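Local coordinates for histidine triad (HIT) protein (Sinorhizobium meliloti, PDB 3NRD) that is a histidine triad (HIT) domain protein that probably binds nucleotides and may act on their phosphate linkages, at residues A[11-25]-A[28-42]. Residues are numbered along the deposited sequence; the frame is centred on the assembly and turned at random. Where two conformers were deposited one is given.
With SO4 (sulfate ion), chain I.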
loop_
_atom_site.group_PDB
_atom_site.type_symbol
_atom_site.label_atom_id
_atom_site.label_comp_id
_atom_site.label_asym_id
_atom_site.label_seq_id
_atom_site.Cartn_x
_atom_site.Cartn_y
_atom_site.Cartn_z
ATOM N N LEU A 11 -14.260 1.442 10.689
ATOM C CA LEU A 11 -14.316 1.930 9.296
ATOM C C LEU A 11 -15.674 2.564 8.967
ATOM O O LEU A 11 -15.770 3.493 8.121
ATOM C CB LEU A 11 -14.041 0.798 8.300
ATOM C CG LEU A 11 -12.689 0.068 8.298
ATOM C CD1 LEU A 11 -12.566 -0.966 7.164
ATOM C CD2 LEU A 11 -11.558 1.047 8.168
ATOM N N GLU A 12 -16.721 2.032 9.591
ATOM C CA GLU A 12 -18.063 2.608 9.545
ATOM C C GLU A 12 -18.023 4.023 10.101
ATOM O O GLU A 12 -18.502 4.969 9.460
ATOM C CB GLU A 12 -19.032 1.738 10.354
ATOM C CG GLU A 12 -20.494 2.161 10.356
ATOM C CD GLU A 12 -21.196 1.680 9.131
ATOM O OE1 GLU A 12 -21.506 0.465 9.073
ATOM O OE2 GLU A 12 -21.421 2.505 8.216
ATOM N N ARG A 13 -17.421 4.154 11.273
ATOM C CA ARG A 13 -17.331 5.440 11.952
ATOM C C ARG A 13 -16.437 6.450 11.226
ATOM O O ARG A 13 -16.838 7.597 11.075
ATOM C CB ARG A 13 -16.819 5.265 13.383
ATOM C CG ARG A 13 -17.008 6.533 14.226
ATOM C CD ARG A 13 -16.433 6.398 15.613
ATOM N NE ARG A 13 -14.971 6.231 15.526
ATOM C CZ ARG A 13 -14.246 5.249 16.077
ATOM N NH1 ARG A 13 -14.792 4.272 16.823
ATOM N NH2 ARG A 13 -12.925 5.255 15.893
ATOM N N ASP A 14 -15.238 6.031 10.802
ATOM C CA ASP A 14 -14.238 6.971 10.300
ATOM C C ASP A 14 -14.368 7.333 8.826
ATOM O O ASP A 14 -13.687 8.241 8.376
ATOM C CB ASP A 14 -12.807 6.430 10.564
ATOM C CG ASP A 14 -12.431 6.437 12.045
ATOM O OD1 ASP A 14 -13.099 7.086 12.879
ATOM O OD2 ASP A 14 -11.419 5.797 12.374
ATOM N N GLY A 15 -15.173 6.586 8.078
ATOM C CA GLY A 15 -15.289 6.746 6.644
ATOM C C GLY A 15 -16.722 7.068 6.278
ATOM O O GLY A 15 -17.650 6.584 6.937
ATOM N N ILE A 16 -16.901 7.885 5.241
ATOM C CA ILE A 16 -18.214 8.232 4.710
ATOM C C ILE A 16 -18.482 7.336 3.497
ATOM O O ILE A 16 -17.651 7.301 2.612
ATOM C CB ILE A 16 -18.235 9.676 4.236
ATOM C CG1 ILE A 16 -17.956 10.658 5.405
ATOM C CG2 ILE A 16 -19.590 9.972 3.535
ATOM C CD1 ILE A 16 -17.415 12.038 4.967
ATOM N N PRO A 17 -19.637 6.622 3.435
ATOM C CA PRO A 17 -19.898 5.793 2.245
ATOM C C PRO A 17 -20.071 6.637 1.008
ATOM O O PRO A 17 -20.696 7.650 1.082
ATOM C CB PRO A 17 -21.209 5.075 2.571
ATOM C CG PRO A 17 -21.843 5.860 3.597
ATOM C CD PRO A 17 -20.774 6.599 4.365
ATOM N N ILE A 18 -19.426 6.281 -0.079
ATOM C CA ILE A 18 -19.611 6.989 -1.357
ATOM C C ILE A 18 -19.925 6.067 -2.543
ATOM O O ILE A 18 -19.939 6.534 -3.676
ATOM C CB ILE A 18 -18.385 7.922 -1.684
ATOM C CG1 ILE A 18 -17.093 7.147 -1.876
ATOM C CG2 ILE A 18 -18.180 8.970 -0.562
ATOM C CD1 ILE A 18 -15.952 8.030 -2.303
ATOM N N GLY A 19 -20.201 4.792 -2.286
ATOM C CA GLY A 19 -20.572 3.841 -3.331
ATOM C C GLY A 19 -19.904 2.492 -3.157
ATOM O O GLY A 19 -19.102 2.287 -2.261
ATOM N N THR A 20 -20.270 1.582 -4.037
ATOM C CA THR A 20 -19.699 0.250 -4.107
ATOM C C THR A 20 -19.289 0.026 -5.532
ATOM O O THR A 20 -19.955 0.515 -6.438
ATOM C CB THR A 20 -20.750 -0.781 -3.670
ATOM O OG1 THR A 20 -21.191 -0.432 -2.347
ATOM C CG2 THR A 20 -20.185 -2.187 -3.649
ATOM N N LEU A 21 -18.191 -0.690 -5.712
ATOM C CA LEU A 21 -17.719 -1.166 -7.005
ATOM C C LEU A 21 -18.254 -2.591 -7.129
ATOM O O LEU A 21 -19.390 -2.813 -6.717
ATOM C CB LEU A 21 -16.200 -1.033 -7.088
ATOM C CG LEU A 21 -15.641 0.393 -6.989
ATOM C CD1 LEU A 21 -14.113 0.348 -7.039
ATOM C CD2 LEU A 21 -16.189 1.328 -8.068
ATOM N N GLY A 22 -17.533 -3.539 -7.710
ATOM C CA GLY A 22 -17.993 -4.923 -7.741
ATOM C C GLY A 22 -17.671 -5.683 -6.472
ATOM O O GLY A 22 -18.518 -6.310 -5.835
ATOM N N LEU A 23 -16.406 -5.674 -6.143
ATOM C CA LEU A 23 -15.925 -6.345 -4.963
ATOM C C LEU A 23 -15.887 -5.404 -3.755
ATOM O O LEU A 23 -16.234 -5.838 -2.654
ATOM C CB LEU A 23 -14.537 -6.895 -5.221
ATOM C CG LEU A 23 -13.814 -7.559 -4.041
ATOM C CD1 LEU A 23 -14.609 -8.709 -3.486
ATOM C CD2 LEU A 23 -12.412 -7.992 -4.518
ATOM N N CYS A 24 -15.423 -4.165 -3.964
ATOM C CA CYS A 24 -15.099 -3.253 -2.873
ATOM C C CYS A 24 -16.170 -2.198 -2.627
ATOM O O CYS A 24 -16.636 -1.568 -3.572
ATOM C CB CYS A 24 -13.802 -2.535 -3.142
ATOM S SG CYS A 24 -12.359 -3.585 -3.010
ATOM N N GLN A 25 -16.564 -2.026 -1.361
ATOM C CA GLN A 25 -17.206 -0.803 -0.911
ATOM C C GLN A 25 -16.161 0.310 -0.916
ATOM O O GLN A 25 -14.996 0.055 -0.603
ATOM C CB GLN A 25 -17.748 -0.946 0.496
ATOM C CG GLN A 25 -18.963 -1.855 0.606
ATOM C CD GLN A 25 -19.415 -2.091 2.035
ATOM O OE1 GLN A 25 -19.117 -1.302 2.918
ATOM N NE2 GLN A 25 -20.124 -3.215 2.269
ATOM N N LEU A 28 -14.982 7.467 1.807
ATOM C CA LEU A 28 -14.116 8.626 1.887
ATOM C C LEU A 28 -13.718 8.703 3.325
ATOM O O LEU A 28 -14.592 8.855 4.172
ATOM C CB LEU A 28 -14.875 9.896 1.472
ATOM C CG LEU A 28 -14.190 11.252 1.628
ATOM C CD1 LEU A 28 -12.999 11.403 0.600
ATOM C CD2 LEU A 28 -15.224 12.385 1.529
HETATM N N MSE A 29 -12.439 8.578 3.626
HETATM C CA MSE A 29 -11.937 8.752 4.978
HETATM C C MSE A 29 -12.300 10.159 5.400
HETATM O O MSE A 29 -12.075 11.108 4.627
HETATM C CB MSE A 29 -10.418 8.550 5.014
HETATM C CG MSE A 29 -9.771 8.725 6.359
HETATM SE SE MSE A 29 -10.255 7.361 7.606
HETATM C CE MSE A 29 -8.940 5.999 7.119
ATOM N N ASN A 30 -12.870 10.307 6.600
ATOM C CA ASN A 30 -13.342 11.599 7.009
ATOM C C ASN A 30 -12.210 12.445 7.598
ATOM O O ASN A 30 -12.216 12.807 8.776
ATOM C CB ASN A 30 -14.499 11.469 7.964
ATOM C CG ASN A 30 -15.245 12.778 8.148
ATOM O OD1 ASN A 30 -15.021 13.756 7.434
ATOM N ND2 ASN A 30 -16.148 12.788 9.093
ATOM N N ASP A 31 -11.266 12.793 6.733
ATOM C CA ASP A 31 -10.155 13.633 7.081
ATOM C C ASP A 31 -9.881 14.405 5.814
ATOM O O ASP A 31 -9.241 13.898 4.930
ATOM C CB ASP A 31 -8.980 12.785 7.496
ATOM C CG ASP A 31 -7.836 13.593 8.015
ATOM O OD1 ASP A 31 -7.816 14.838 7.879
ATOM O OD2 ASP A 31 -6.941 12.963 8.595
ATOM N N ARG A 32 -10.373 15.632 5.740
ATOM C CA ARG A 32 -10.200 16.444 4.533
ATOM C C ARG A 32 -8.761 16.952 4.274
ATOM O O ARG A 32 -8.512 17.553 3.230
ATOM C CB ARG A 32 -11.218 17.613 4.507
ATOM C CG ARG A 32 -10.904 18.835 5.356
ATOM C CD ARG A 32 -11.800 20.057 4.958
ATOM N NE ARG A 32 -12.008 20.227 3.500
ATOM N N ARG A 33 -7.820 16.717 5.190
ATOM C CA ARG A 33 -6.436 17.172 4.989
ATOM C C ARG A 33 -5.792 16.577 3.746
ATOM O O ARG A 33 -4.963 17.240 3.141
ATOM C CB ARG A 33 -5.579 16.850 6.196
ATOM C CG ARG A 33 -5.956 17.688 7.430
ATOM C CD ARG A 33 -5.081 17.289 8.586
ATOM N NE ARG A 33 -5.339 15.913 9.022
ATOM C CZ ARG A 33 -4.525 15.215 9.821
ATOM N NH1 ARG A 33 -3.388 15.749 10.327
ATOM N NH2 ARG A 33 -4.871 13.977 10.176
ATOM N N TRP A 34 -6.179 15.345 3.375
ATOM C CA TRP A 34 -5.803 14.770 2.073
ATOM C C TRP A 34 -7.018 14.072 1.491
ATOM O O TRP A 34 -7.788 13.485 2.250
ATOM C CB TRP A 34 -4.656 13.757 2.177
ATOM C CG TRP A 34 -3.564 14.126 3.062
ATOM C CD1 TRP A 34 -2.397 14.720 2.716
ATOM C CD2 TRP A 34 -3.505 13.896 4.460
ATOM N NE1 TRP A 34 -1.604 14.881 3.826
ATOM C CE2 TRP A 34 -2.268 14.365 4.908
ATOM C CE3 TRP A 34 -4.391 13.328 5.393
ATOM C CZ2 TRP A 34 -1.890 14.289 6.250
ATOM C CZ3 TRP A 34 -4.015 13.265 6.719
ATOM C CH2 TRP A 34 -2.791 13.762 7.140
ATOM N N PRO A 35 -7.229 14.146 0.165
ATOM C CA PRO A 35 -8.320 13.317 -0.403
ATOM C C PRO A 35 -7.965 11.837 -0.302
ATOM O O PRO A 35 -7.009 11.355 -0.948
ATOM C CB PRO A 35 -8.439 13.794 -1.841
ATOM C CG PRO A 35 -7.652 15.104 -1.914
ATOM C CD PRO A 35 -6.628 15.054 -0.835
ATOM N N TRP A 36 -8.753 11.121 0.495
ATOM C CA TRP A 36 -8.365 9.813 1.040
ATOM C C TRP A 36 -9.581 8.908 0.994
ATOM O O TRP A 36 -10.605 9.206 1.617
ATOM C CB TRP A 36 -7.875 10.053 2.448
ATOM C CG TRP A 36 -7.395 8.905 3.237
ATOM C CD1 TRP A 36 -7.449 7.589 2.928
ATOM C CD2 TRP A 36 -6.827 8.991 4.524
ATOM N NE1 TRP A 36 -6.949 6.848 3.946
ATOM C CE2 TRP A 36 -6.558 7.688 4.949
ATOM C CE3 TRP A 36 -6.528 10.062 5.378
ATOM C CZ2 TRP A 36 -5.993 7.408 6.192
ATOM C CZ3 TRP A 36 -5.969 9.791 6.612
ATOM C CH2 TRP A 36 -5.707 8.476 7.010
ATOM N N LEU A 37 -9.465 7.845 0.205
ATOM C CA LEU A 37 -10.489 6.849 0.025
ATOM C C LEU A 37 -10.017 5.548 0.617
ATOM O O LEU A 37 -8.799 5.264 0.664
ATOM C CB LEU A 37 -10.743 6.624 -1.445
ATOM C CG LEU A 37 -11.074 7.889 -2.249
ATOM C CD1 LEU A 37 -11.339 7.506 -3.695
ATOM C CD2 LEU A 37 -12.253 8.649 -1.666
ATOM N N ILE A 38 -10.963 4.732 1.038
ATOM C CA ILE A 38 -10.650 3.347 1.316
ATOM C C ILE A 38 -11.547 2.429 0.521
ATOM O O ILE A 38 -12.714 2.757 0.277
ATOM C CB ILE A 38 -10.683 2.995 2.838
ATOM C CG1 ILE A 38 -12.051 3.134 3.451
ATOM C CG2 ILE A 38 -9.724 3.911 3.575
ATOM C CD1 ILE A 38 -12.128 2.588 4.899
ATOM N N LEU A 39 -10.963 1.306 0.114
ATOM C CA LEU A 39 -11.658 0.256 -0.622
ATOM C C LEU A 39 -11.742 -0.932 0.310
ATOM O O LEU A 39 -10.725 -1.361 0.838
ATOM C CB LEU A 39 -10.925 -0.135 -1.895
ATOM C CG LEU A 39 -11.358 0.679 -3.113
ATOM C CD1 LEU A 39 -10.911 2.145 -2.967
ATOM C CD2 LEU A 39 -10.820 0.046 -4.384
ATOM N N VAL A 40 -12.946 -1.439 0.544
ATOM C CA VAL A 40 -13.138 -2.548 1.499
ATOM C C VAL A 40 -13.746 -3.688 0.709
ATOM O O VAL A 40 -14.933 -3.604 0.368
ATOM C CB VAL A 40 -14.021 -2.158 2.659
ATOM C CG1 VAL A 40 -14.169 -3.389 3.657
ATOM C CG2 VAL A 40 -13.463 -0.897 3.331
ATOM N N PRO A 41 -12.927 -4.699 0.345
ATOM C CA PRO A 41 -13.462 -5.871 -0.356
ATOM C C PRO A 41 -14.486 -6.557 0.515
ATOM O O PRO A 41 -14.206 -6.837 1.680
ATOM C CB PRO A 41 -12.260 -6.792 -0.518
ATOM C CG PRO A 41 -11.081 -6.015 -0.196
ATOM C CD PRO A 41 -11.461 -4.781 0.504
ATOM N N GLN A 42 -15.632 -6.899 -0.056
ATOM C CA GLN A 42 -16.765 -7.419 0.726
ATOM C C GLN A 42 -16.694 -8.939 0.868
ATOM O O GLN A 42 -17.610 -9.668 0.473
ATOM C CB GLN A 42 -18.041 -6.990 0.066
ATOM C CG GLN A 42 -18.173 -5.498 -0.088
ATOM C CD GLN A 42 -19.386 -5.136 -0.906
ATOM O OE1 GLN A 42 -20.377 -4.686 -0.360
ATOM N NE2 GLN A 42 -19.309 -5.334 -2.220
HETATM S S SO4 I . -21.800 -5.502 -6.009
HETATM O O1 SO4 I . -21.333 -4.954 -7.261
HETATM O O2 SO4 I . -23.184 -5.046 -5.868
HETATM O O3 SO4 I . -21.730 -6.960 -6.045
HETATM O O4 SO4 I . -20.980 -5.003 -4.917
#
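Ile-18, on outermost strand 15-20, reaches across strand 24-29, its CD1 meeting Leu-37 CD2 at 3.8 Å, side chains roughly perpendicular, while its CG2 rests on Leu-28 CB. With chi1 at 63°, CG1 of Ile-18 stands between backbone N and carbonyl carbon, leaving CG2 pointing to Leu-28. Helix 121-134 covers Ile-18 and Leu-28 through Ala-128 and His-124. On this face Cys-24 SG lies against the Pro-41 ring, 3.8 Å from CD, and touches Leu-39 CB. On the opposite face, Leu-11 from helix 9-14 forks over strand 36-41: CD2 touches Ile-38 CD1 at 3.7 Å and CD1 meets Val-40 CG2.

Backbone pairing joins the strands between these two layers: Ile-16 and Leu-28 exchange two bonds, as do Gln-25 and Val-40, and Asn-30 N donates to Asp-14 O at 2.8 Å. At the polar edge Gln-42 folds back on Leu-23 O, which takes its backbone N at 2.9 Å from one carbonyl face and NE2 at 3.1 Å from the other. Gln-42 OE1 accepts a hydrogen bond from Gln-25 NE2 at 3.0 Å, amide planes 79° apart. Gln-42 NE2 also donates to sulfate O4, the ion probably from the crystallisation liquor. With an alanine replacing Gln-42, Gln-25 NE2 would probably lose this acceptor and Leu-23 O keep the backbone donor alone. Two consecutive antiparallel hairpins, 15-20/24-29 and 24-29/36-41, form the opening meander of the HIT-domain sheet.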